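Local coordinates for protein C-domain type II peptide synthetase (Streptomyces globisporus, PDB 4ZNM) that belongs to the condensation-domain family of peptide synthetases, being a type II (stand-alone) member with a two-lobed fold of the CoA-dependent acyltransferase clan, at residues 20-25 with 346-351; 210-215 with 341-346; 293-298 with 310-315; 370-375 with 409-414. All coordinates share one frame; numbering follows the deposited sequence.

Interaction 1: 20-25 with 346-351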
# COMPACT_ATOMS: atom_id res chain seq x y z
N LEU A 20 -3.33 -19.80 5.44
CA LEU A 20 -3.17 -18.54 4.72
C LEU A 20 -4.20 -17.61 5.30
O LEU A 20 -5.34 -18.04 5.59
CB LEU A 20 -3.39 -18.68 3.21
CG LEU A 20 -2.40 -19.47 2.35
CD1 LEU A 20 -2.90 -19.52 0.90
CD2 LEU A 20 -1.03 -18.85 2.40
N SER A 21 -3.83 -16.36 5.44
CA SER A 21 -4.80 -15.34 5.82
C SER A 21 -5.83 -15.12 4.71
O SER A 21 -5.60 -15.51 3.58
CB SER A 21 -4.10 -14.03 6.10
OG SER A 21 -3.50 -13.52 4.91
N PHE A 22 -6.94 -14.46 5.03
CA PHE A 22 -7.89 -14.04 4.01
C PHE A 22 -7.21 -13.15 2.98
O PHE A 22 -7.45 -13.29 1.77
CB PHE A 22 -9.08 -13.32 4.64
CG PHE A 22 -10.02 -14.22 5.39
CD1 PHE A 22 -10.31 -15.49 4.93
CD2 PHE A 22 -10.64 -13.78 6.54
CE1 PHE A 22 -11.19 -16.31 5.60
CE2 PHE A 22 -11.53 -14.60 7.22
CZ PHE A 22 -11.80 -15.86 6.75
N HIS A 23 -6.31 -12.26 3.42
CA HIS A 23 -5.64 -11.44 2.46
C HIS A 23 -4.79 -12.30 1.52
O HIS A 23 -4.73 -12.05 0.33
CB HIS A 23 -4.76 -10.41 3.14
CG HIS A 23 -3.97 -9.59 2.18
ND1 HIS A 23 -4.56 -8.73 1.27
CD2 HIS A 23 -2.63 -9.52 1.95
CE1 HIS A 23 -3.62 -8.14 0.55
NE2 HIS A 23 -2.44 -8.60 0.94
N GLN A 24 -4.09 -13.28 2.06
CA GLN A 24 -3.24 -14.13 1.24
C GLN A 24 -4.11 -14.98 0.27
O GLN A 24 -3.70 -15.23 -0.86
CB GLN A 24 -2.37 -15.00 2.15
CG GLN A 24 -1.25 -14.14 2.79
CD GLN A 24 -0.51 -14.81 3.93
OE1 GLN A 24 -0.96 -15.81 4.47
NE2 GLN A 24 0.62 -14.21 4.33
N GLU A 25 -5.29 -15.39 0.71
CA GLU A 25 -6.28 -16.03 -0.20
C GLU A 25 -6.65 -15.13 -1.38
O GLU A 25 -6.75 -15.57 -2.53
CB GLU A 25 -7.57 -16.38 0.55
CG GLU A 25 -7.49 -17.58 1.43
CD GLU A 25 -8.83 -17.94 2.08
OE1 GLU A 25 -9.90 -17.35 1.75
OE2 GLU A 25 -8.79 -18.85 2.93
N PRO A 346 -13.92 -9.68 4.55
CA PRO A 346 -12.76 -10.12 3.77
C PRO A 346 -13.18 -10.46 2.35
O PRO A 346 -14.10 -11.27 2.16
CB PRO A 346 -12.28 -11.38 4.51
CG PRO A 346 -13.10 -11.47 5.76
CD PRO A 346 -14.31 -10.66 5.57
N PHE A 347 -12.51 -9.85 1.37
CA PHE A 347 -12.97 -9.94 -0.00
C PHE A 347 -13.09 -11.38 -0.51
O PHE A 347 -13.99 -11.68 -1.28
CB PHE A 347 -12.05 -9.13 -0.93
CG PHE A 347 -12.59 -8.98 -2.32
CD1 PHE A 347 -12.00 -9.62 -3.38
CD2 PHE A 347 -13.70 -8.20 -2.57
CE1 PHE A 347 -12.49 -9.48 -4.68
CE2 PHE A 347 -14.19 -8.06 -3.86
CZ PHE A 347 -13.59 -8.70 -4.91
N SER A 348 -12.18 -12.27 -0.10
CA SER A 348 -12.21 -13.65 -0.59
C SER A 348 -13.49 -14.37 -0.16
O SER A 348 -13.94 -15.29 -0.83
CB SER A 348 -10.97 -14.42 -0.09
OG SER A 348 -11.06 -14.60 1.31
N ARG A 349 -14.11 -13.90 0.93
CA ARG A 349 -15.42 -14.39 1.37
C ARG A 349 -16.61 -13.66 0.74
O ARG A 349 -17.71 -14.19 0.65
CB ARG A 349 -15.53 -14.29 2.90
CG ARG A 349 -14.67 -15.31 3.66
CD ARG A 349 -15.08 -16.76 3.37
NE ARG A 349 -14.13 -17.72 3.93
CZ ARG A 349 -14.21 -18.26 5.15
NH1 ARG A 349 -13.29 -19.12 5.56
NH2 ARG A 349 -15.22 -17.92 5.96
N LEU A 350 -16.39 -12.42 0.34
CA LEU A 350 -17.45 -11.63 -0.27
C LEU A 350 -17.65 -12.01 -1.74
O LEU A 350 -18.76 -12.14 -2.19
CB LEU A 350 -17.14 -10.14 -0.15
CG LEU A 350 -17.98 -9.18 -1.01
CD1 LEU A 350 -19.45 -9.40 -0.71
CD2 LEU A 350 -17.61 -7.74 -0.77
N ILE A 351 -16.57 -12.20 -2.48
CA ILE A 351 -16.68 -12.27 -3.93
C ILE A 351 -17.54 -13.46 -4.42
O ILE A 351 -18.24 -13.34 -5.41
CB ILE A 351 -15.28 -12.28 -4.59
CG1 ILE A 351 -15.40 -12.33 -6.10
CG2 ILE A 351 -14.43 -13.43 -4.09
CD1 ILE A 351 -15.86 -11.05 -6.69
O HOH W 1 -9.77 -11.57 1.35
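The F22 ring has the aliphatic CG of R349 over one face, while NH1 of the same arginine comes in at its edge, 3.5 Å from CE1 of F22. On the arginine's side, CE1 of F22 lies over one face of the guanidinium, toward its rim. The two planes stand 70° apart, so this is no flat stack. A bend at chi2 (-63°) turns CD of R349 out of an extended course. The P346 ring runs alongside the F22 side chain, and its CG approaches CD2 of F22 obliquely at 3.5 Å. The direct polar link is the hydrogen bond from S348 OG to E25 OE1, 3.0 Å, which meets the anti side of the carboxylate 27° out of its plane. The other oxygen, E25 OE2, forms a salt bridge with R201 of helix 193-203, so both oxygens of the carboxylate are held. Both segments hold the first turn of a helix. S21 and Q24 form a capping box: Q24 N donates to S21 OG at 2.9 Å, and S21 N returns a bond to Q24 OE1 at 3.1 Å. P346 is the N-cap of helix 347-350, and its carbonyl oxygen accepts from both R349 N and L350 N. A water spans the gap between the helices, accepting from S348 N at 2.9 Å and donating a weak bond to F22 O. R349 NH1 lies close to R201 NH1, a like-charged pairing that E25, bound to R201, probably moderates.

Interaction 2: 210-215 with 341-346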
# COMPACT_ATOMS: atom_id res chain seq x y z
N ALA A 210 -23.67 -12.83 8.13
CA ALA A 210 -24.79 -13.15 7.27
C ALA A 210 -25.55 -11.88 6.91
O ALA A 210 -25.92 -11.69 5.77
CB ALA A 210 -25.69 -14.15 7.95
N VAL A 211 -25.74 -11.00 7.90
CA VAL A 211 -26.33 -9.69 7.67
C VAL A 211 -25.52 -8.88 6.62
O VAL A 211 -26.08 -8.26 5.71
CB VAL A 211 -26.45 -8.90 8.99
CG1 VAL A 211 -26.99 -7.51 8.75
CG2 VAL A 211 -27.36 -9.63 9.97
N SER A 212 -24.19 -8.90 6.73
CA SER A 212 -23.38 -8.11 5.83
C SER A 212 -23.41 -8.69 4.41
O SER A 212 -23.44 -7.95 3.42
CB SER A 212 -21.92 -8.02 6.33
OG SER A 212 -21.82 -7.22 7.50
N LYS A 213 -23.39 -10.02 4.32
CA LYS A 213 -23.47 -10.70 3.03
C LYS A 213 -24.75 -10.31 2.32
O LYS A 213 -24.74 -10.08 1.11
CB LYS A 213 -23.39 -12.24 3.18
CG LYS A 213 -21.97 -12.72 3.36
CD LYS A 213 -21.83 -14.20 3.64
CE LYS A 213 -20.35 -14.55 3.74
NZ LYS A 213 -20.08 -15.99 3.59
N GLU A 214 -25.84 -10.22 3.07
CA GLU A 214 -27.12 -9.86 2.46
C GLU A 214 -27.07 -8.40 2.02
O GLU A 214 -27.58 -8.07 0.97
CB GLU A 214 -28.30 -10.08 3.41
CG GLU A 214 -29.64 -10.28 2.67
CD GLU A 214 -30.84 -10.40 3.61
OE1 GLU A 214 -30.74 -11.12 4.64
OE2 GLU A 214 -31.89 -9.78 3.32
N PHE A 215 -26.42 -7.55 2.81
CA PHE A 215 -26.22 -6.16 2.38
C PHE A 215 -25.46 -6.07 1.05
O PHE A 215 -25.85 -5.33 0.16
CB PHE A 215 -25.45 -5.36 3.45
CG PHE A 215 -24.89 -4.07 2.93
CD1 PHE A 215 -25.66 -2.93 2.91
CD2 PHE A 215 -23.60 -4.00 2.43
CE1 PHE A 215 -25.16 -1.76 2.40
CE2 PHE A 215 -23.11 -2.82 1.91
CZ PHE A 215 -23.89 -1.70 1.92
N PHE A 341 -17.57 0.30 5.23
CA PHE A 341 -16.82 -0.05 6.41
C PHE A 341 -17.72 -0.71 7.45
O PHE A 341 -17.29 -1.61 8.14
CB PHE A 341 -16.12 1.20 6.98
CG PHE A 341 -14.95 1.68 6.14
CD1 PHE A 341 -13.80 0.92 6.03
CD2 PHE A 341 -15.01 2.90 5.47
CE1 PHE A 341 -12.74 1.36 5.26
CE2 PHE A 341 -13.94 3.34 4.71
CZ PHE A 341 -12.80 2.56 4.60
N THR A 342 -18.97 -0.28 7.56
CA THR A 342 -19.88 -0.92 8.52
C THR A 342 -20.05 -2.39 8.21
O THR A 342 -20.07 -3.24 9.10
CB THR A 342 -21.27 -0.26 8.52
OG1 THR A 342 -21.14 1.05 9.07
CG2 THR A 342 -22.28 -1.06 9.36
N HIS A 343 -20.14 -2.70 6.92
CA HIS A 343 -20.41 -4.07 6.51
C HIS A 343 -19.19 -4.76 5.95
O HIS A 343 -19.31 -5.75 5.24
CB HIS A 343 -21.52 -4.11 5.47
CG HIS A 343 -22.83 -3.64 5.99
ND1 HIS A 343 -23.62 -4.40 6.83
CD2 HIS A 343 -23.51 -2.48 5.79
CE1 HIS A 343 -24.73 -3.74 7.11
NE2 HIS A 343 -24.69 -2.57 6.49
N GLU A 344 -18.02 -4.24 6.29
CA GLU A 344 -16.81 -4.74 5.64
C GLU A 344 -16.66 -6.25 5.83
O GLU A 344 -16.80 -6.78 6.94
CB GLU A 344 -15.55 -4.03 6.15
CG GLU A 344 -14.31 -4.56 5.46
CD GLU A 344 -13.00 -3.81 5.79
OE1 GLU A 344 -13.05 -2.80 6.52
OE2 GLU A 344 -11.92 -4.26 5.33
N LEU A 345 -16.30 -6.92 4.74
CA LEU A 345 -15.94 -8.33 4.78
C LEU A 345 -14.63 -8.64 4.08
O LEU A 345 -14.28 -7.98 3.10
CB LEU A 345 -17.04 -9.16 4.11
CG LEU A 345 -18.44 -9.20 4.76
CD1 LEU A 345 -19.37 -9.98 3.86
CD2 LEU A 345 -18.38 -9.83 6.15
N PRO A 346 -13.92 -9.68 4.55
CA PRO A 346 -12.76 -10.12 3.77
C PRO A 346 -13.18 -10.46 2.35
O PRO A 346 -14.10 -11.27 2.16
CB PRO A 346 -12.28 -11.38 4.51
CG PRO A 346 -13.10 -11.47 5.76
CD PRO A 346 -14.31 -10.66 5.57
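S212 and H343 bring their backbones within 5.1 Å, CA to CA, where one side of helix 207-219 meets the chain just beyond helix 339-342. H343 is the first residue there to leave helical angles, and E344 and L345 then run extended to P346, the N-cap of the next helix. With CG anti to its backbone N (chi1 164°), F215 lays its ring over a face of the H343 imidazole in an offset stack, centroids 4.1 Å apart and planes at 13°. CD2 of H343 sits over the centre of the phenyl ring. CB of F215 also makes a CH-pi contact, 3.9 Å from the imidazole centroid and almost straight above it. The methyl CG2 of T342 lies on the opposite face of the imidazole, which is thereby sandwiched. At the edge of that ring, in its plane, S212 OG and H343 ND1 form a weak hydrogen bond of 3.4 Å; S212 OG also bonds to R208 O, one turn back. The link between two short helices packs on the longer helix 207-219, which also supplies donors to its carbonyls: W216 NE1 to H343 O and R208 NH1 to E344 O. Further along, L345 fits its two methyls against different residues: CD2 lies 4.0 Å from CB of S212, and CD1 lies 3.8 Å from CG of K213. The L345 and K213 side chains cross at about a right angle, and R208 and W216 of the same helix also touch the leucine.

Interaction 3: 293-298 with 310-315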
# COMPACT_ATOMS: atom_id res chain seq x y z
N THR A 293 -11.16 0.06 -3.11
CA THR A 293 -10.07 0.63 -2.34
C THR A 293 -9.47 -0.53 -1.59
O THR A 293 -9.99 -1.65 -1.66
CB THR A 293 -10.56 1.75 -1.37
OG1 THR A 293 -9.44 2.50 -0.88
CG2 THR A 293 -11.32 1.16 -0.19
N PHE A 294 -8.39 -0.28 -0.85
CA PHE A 294 -7.91 -1.21 0.17
C PHE A 294 -8.17 -0.56 1.50
O PHE A 294 -7.70 0.56 1.77
CB PHE A 294 -6.41 -1.53 0.05
CG PHE A 294 -6.06 -2.55 -0.96
CD1 PHE A 294 -6.29 -3.89 -0.71
CD2 PHE A 294 -5.42 -2.19 -2.13
CE1 PHE A 294 -5.92 -4.86 -1.62
CE2 PHE A 294 -5.07 -3.13 -3.06
CZ PHE A 294 -5.32 -4.48 -2.82
N SER A 295 -8.89 -1.24 2.37
CA SER A 295 -9.02 -0.74 3.72
C SER A 295 -7.75 -1.11 4.49
O SER A 295 -6.98 -1.95 4.04
CB SER A 295 -10.25 -1.33 4.40
OG SER A 295 -9.99 -2.69 4.70
N GLY A 296 -7.55 -0.52 5.67
CA GLY A 296 -6.39 -0.85 6.48
C GLY A 296 -6.46 -2.27 7.06
O GLY A 296 -5.42 -2.90 7.28
N GLY A 297 -7.67 -2.76 7.35
CA GLY A 297 -7.86 -4.13 7.84
C GLY A 297 -7.44 -4.31 9.30
O GLY A 297 -7.34 -5.44 9.79
N ARG A 298 -7.21 -3.20 9.98
CA ARG A 298 -6.75 -3.18 11.39
C ARG A 298 -7.72 -2.51 12.36
O ARG A 298 -7.32 -1.75 13.25
CB ARG A 298 -5.40 -2.48 11.46
CG ARG A 298 -4.34 -3.29 10.71
CD ARG A 298 -3.05 -2.62 10.79
NE ARG A 298 -1.95 -3.28 10.10
CZ ARG A 298 -0.99 -3.99 10.69
NH1 ARG A 298 -1.03 -4.26 11.99
NH2 ARG A 298 0.01 -4.46 9.97
N PHE A 310 -2.47 -6.86 6.38
CA PHE A 310 -3.85 -6.84 6.84
C PHE A 310 -4.82 -6.24 5.84
O PHE A 310 -6.02 -6.30 6.05
CB PHE A 310 -3.94 -6.02 8.15
CG PHE A 310 -3.39 -6.74 9.35
CD1 PHE A 310 -2.04 -7.00 9.46
CD2 PHE A 310 -4.22 -7.13 10.38
CE1 PHE A 310 -1.53 -7.66 10.57
CE2 PHE A 310 -3.72 -7.78 11.48
CZ PHE A 310 -2.38 -8.05 11.57
N ILE A 311 -4.31 -5.60 4.79
CA ILE A 311 -5.18 -4.75 3.99
C ILE A 311 -6.25 -5.59 3.29
O ILE A 311 -6.06 -6.78 3.04
CB ILE A 311 -4.38 -3.91 2.99
CG1 ILE A 311 -3.52 -4.80 2.08
CG2 ILE A 311 -3.54 -2.86 3.74
CD1 ILE A 311 -2.74 -3.99 1.03
N ASN A 312 -7.38 -4.96 2.98
CA ASN A 312 -8.54 -5.70 2.46
C ASN A 312 -9.20 -4.94 1.28
O ASN A 312 -9.52 -3.77 1.37
CB ASN A 312 -9.53 -5.94 3.58
CG ASN A 312 -10.75 -6.72 3.14
OD1 ASN A 312 -10.64 -7.74 2.43
ND2 ASN A 312 -11.91 -6.25 3.56
N PHE A 313 -9.30 -5.64 0.17
CA PHE A 313 -9.93 -5.16 -1.06
C PHE A 313 -11.41 -4.90 -0.78
O PHE A 313 -12.11 -5.79 -0.31
CB PHE A 313 -9.70 -6.25 -2.13
CG PHE A 313 -10.03 -5.87 -3.54
CD1 PHE A 313 -9.06 -5.35 -4.39
CD2 PHE A 313 -11.31 -6.12 -4.05
CE1 PHE A 313 -9.34 -5.08 -5.72
CE2 PHE A 313 -11.61 -5.84 -5.37
CZ PHE A 313 -10.61 -5.33 -6.21
N LEU A 314 -11.86 -3.67 -1.01
CA LEU A 314 -13.15 -3.22 -0.52
C LEU A 314 -13.89 -2.44 -1.62
O LEU A 314 -13.51 -1.33 -1.98
CB LEU A 314 -12.98 -2.33 0.71
CG LEU A 314 -14.25 -1.73 1.31
CD1 LEU A 314 -15.18 -2.83 1.83
CD2 LEU A 314 -13.93 -0.70 2.40
N PRO A 315 -14.95 -3.03 -2.19
CA PRO A 315 -15.55 -2.33 -3.34
C PRO A 315 -16.49 -1.20 -2.92
O PRO A 315 -17.32 -1.36 -2.03
CB PRO A 315 -16.30 -3.45 -4.08
CG PRO A 315 -16.47 -4.54 -3.08
CD PRO A 315 -15.36 -4.44 -2.10
O HOH W 2 -8.32 -7.48 7.86
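S295 N bonds to N312 O at 2.8 Å, and L314 N bonds to T293 O at the same length. Each pair is completed in return: T293 N bonds to L314 O at 3.0 Å, and N312 N to S295 O at 3.2 Å. Between them F294 and F313 form a non-hydrogen-bonded pair, the F294 CA lying 3.3 Å from N312 O in a CA-H...O contact. This is a two-stranded ribbon joined by a long loop: the ends 293-295 and 312-315 of strands 288-295 and 312-319 run antiparallel, 129° between their directions. Beyond the ladder G296 and G297 stay close to the residues leading into the second strand: CA of G297, at positive phi, points its hydrogen at F310 O, 3.4 Å away. R298, extended from CG to NE, lays its guanidinium on a face of F310, centres 3.9 Å apart and planes at 27°, a stacked cation-pi contact. D161 makes a salt bridge to NH2 of R298, and T306 O accepts a hydrogen bond from NH1, fixing the group over the ring. On the F294 and F313 side of the ribbon, the edge of F313 is turned to the face of F294, planes at 78°, and CD1 of I311 makes a CH-pi contact over the F294 ring. On the other side CG2 of T293 packs beside CB of L314, while N312 CB touches S295 OG, which bonds to E344.

Interaction 4: 370-375 with 409-414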
# COMPACT_ATOMS: atom_id res chain seq x y z
N VAL A 370 -7.46 0.35 -8.65
CA VAL A 370 -7.71 0.50 -7.23
C VAL A 370 -7.26 1.91 -6.81
O VAL A 370 -6.21 2.39 -7.24
CB VAL A 370 -6.92 -0.55 -6.42
CG1 VAL A 370 -7.19 -0.41 -4.95
CG2 VAL A 370 -7.28 -1.97 -6.85
N PHE A 371 -8.00 2.53 -5.91
CA PHE A 371 -7.65 3.85 -5.41
C PHE A 371 -7.60 3.78 -3.90
O PHE A 371 -8.62 3.61 -3.26
CB PHE A 371 -8.66 4.88 -5.91
CG PHE A 371 -8.22 6.33 -5.74
CD1 PHE A 371 -8.40 6.98 -4.54
CD2 PHE A 371 -7.68 7.02 -6.80
CE1 PHE A 371 -8.00 8.32 -4.39
CE2 PHE A 371 -7.28 8.35 -6.67
CZ PHE A 371 -7.45 9.00 -5.46
N GLN A 372 -6.39 3.87 -3.33
CA GLN A 372 -6.21 3.64 -1.90
C GLN A 372 -5.50 4.76 -1.18
O GLN A 372 -4.63 5.40 -1.73
CB GLN A 372 -5.42 2.34 -1.64
CG GLN A 372 -3.93 2.42 -1.58
CD GLN A 372 -3.31 1.15 -1.03
OE1 GLN A 372 -2.58 0.47 -1.73
NE2 GLN A 372 -3.59 0.83 0.23
N ALA A 373 -5.86 4.91 0.08
CA ALA A 373 -5.09 5.70 1.01
C ALA A 373 -4.17 4.75 1.76
O ALA A 373 -4.58 3.71 2.22
CB ALA A 373 -6.01 6.47 1.98
N VAL A 374 -2.91 5.12 1.86
CA VAL A 374 -1.97 4.39 2.68
C VAL A 374 -2.39 4.49 4.13
O VAL A 374 -2.65 5.58 4.64
CB VAL A 374 -0.54 4.95 2.50
CG1 VAL A 374 0.42 4.24 3.43
CG2 VAL A 374 -0.08 4.77 1.09
N HIS A 375 -2.43 3.35 4.79
CA HIS A 375 -2.81 3.28 6.19
C HIS A 375 -1.58 3.04 7.05
O HIS A 375 -0.94 1.99 6.99
CB HIS A 375 -3.86 2.18 6.41
CG HIS A 375 -4.24 2.00 7.84
ND1 HIS A 375 -5.16 2.80 8.48
CD2 HIS A 375 -3.82 1.09 8.75
CE1 HIS A 375 -5.28 2.40 9.74
NE2 HIS A 375 -4.48 1.37 9.93
N GLY A 409 -3.35 -5.05 -12.40
CA GLY A 409 -4.17 -3.85 -12.42
C GLY A 409 -3.41 -2.56 -12.27
O GLY A 409 -2.17 -2.52 -12.38
N VAL A 410 -4.16 -1.50 -12.05
CA VAL A 410 -3.62 -0.15 -11.87
C VAL A 410 -3.84 0.22 -10.41
O VAL A 410 -4.91 -0.06 -9.86
CB VAL A 410 -4.31 0.85 -12.81
CG1 VAL A 410 -3.86 2.25 -12.55
CG2 VAL A 410 -4.05 0.46 -14.25
N LEU A 411 -2.84 0.81 -9.77
CA LEU A 411 -2.99 1.15 -8.39
C LEU A 411 -2.63 2.62 -8.13
O LEU A 411 -1.53 3.07 -8.46
CB LEU A 411 -2.15 0.25 -7.52
CG LEU A 411 -2.12 0.57 -6.04
CD1 LEU A 411 -3.48 0.39 -5.50
CD2 LEU A 411 -1.15 -0.34 -5.32
N TRP A 412 -3.58 3.35 -7.55
CA TRP A 412 -3.29 4.69 -7.02
C TRP A 412 -3.11 4.57 -5.53
O TRP A 412 -3.96 4.03 -4.84
CB TRP A 412 -4.42 5.67 -7.29
CG TRP A 412 -4.80 5.88 -8.68
CD1 TRP A 412 -5.47 5.02 -9.47
CD2 TRP A 412 -4.60 7.07 -9.45
NE1 TRP A 412 -5.67 5.58 -10.70
CE2 TRP A 412 -5.15 6.84 -10.71
CE3 TRP A 412 -4.00 8.31 -9.18
CZ2 TRP A 412 -5.12 7.81 -11.72
CZ3 TRP A 412 -3.97 9.25 -10.17
CH2 TRP A 412 -4.53 9.00 -11.42
N SER A 413 -2.00 5.08 -5.04
CA SER A 413 -1.62 4.97 -3.63
C SER A 413 -1.30 6.38 -3.10
O SER A 413 -0.30 6.96 -3.50
CB SER A 413 -0.42 4.03 -3.49
OG SER A 413 -0.03 3.87 -2.13
N ILE A 414 -2.16 6.90 -2.23
CA ILE A 414 -2.05 8.26 -1.72
C ILE A 414 -1.65 8.26 -0.25
O ILE A 414 -2.39 7.71 0.57
CB ILE A 414 -3.38 9.02 -1.83
CG1 ILE A 414 -4.02 8.86 -3.21
CG2 ILE A 414 -3.18 10.48 -1.48
CD1 ILE A 414 -3.25 9.47 -4.31
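V370 O receives W412 N in a nearly straight bond of 2.8 Å, along the C=O axis, and meets the edge of the W412 indole as well, with CD1 at 3.5 Å. Strands 366-373 and 410-416 run parallel here, and the ladder goes on with V370 N to V410 O, Q372 N to W412 O, I414 N to Q372 O and V374 N to I414 O. On one face CG of F371 is anti to the backbone N (chi1 -166°), and its CD2 touches CB of W412 at 3.6 Å. The two aromatic groups meet obliquely, planes at 35°, and CZ of F371 reaches CG1 of I414; Y276 of helix 268-284 stacks on F371 and meets W412 edge-to-face. On the other face V370 CB rests 3.7 Å from CD1 of L411, and Q372 OE1 lies near both L411 methyls. F371 O turns the other way, to T293 OG1. V370, Q372, W412 and I414 spend both backbone N and O on this seam, which implies a join set by the main chain, apolar on the face of F371 and W412 and mixed in polarity on that of Q372 and S413.

Overall arrangement
From the N terminus, the start of helix 22-28 waits more than 300 residues for its partner: interaction 1 closes the longest loop, bringing residues 20-25 to 346-351. Interaction 2 lies within that span, opening at helix 207-219 and closing just before interaction 1, with P346 common to both. Interaction 3, a local ribbon, sits inside interaction 2. Interaction 4 follows in series, joining neighbouring strands of the five-stranded sheet. The chain between those strands visits the other, six-stranded sheet. The ribbon of interaction 3 touches all the others: it meets helix 347-350, where N312 contacts F347, the link 343-346 and strand 366-373. Interaction 4 touches neither 1 nor 2.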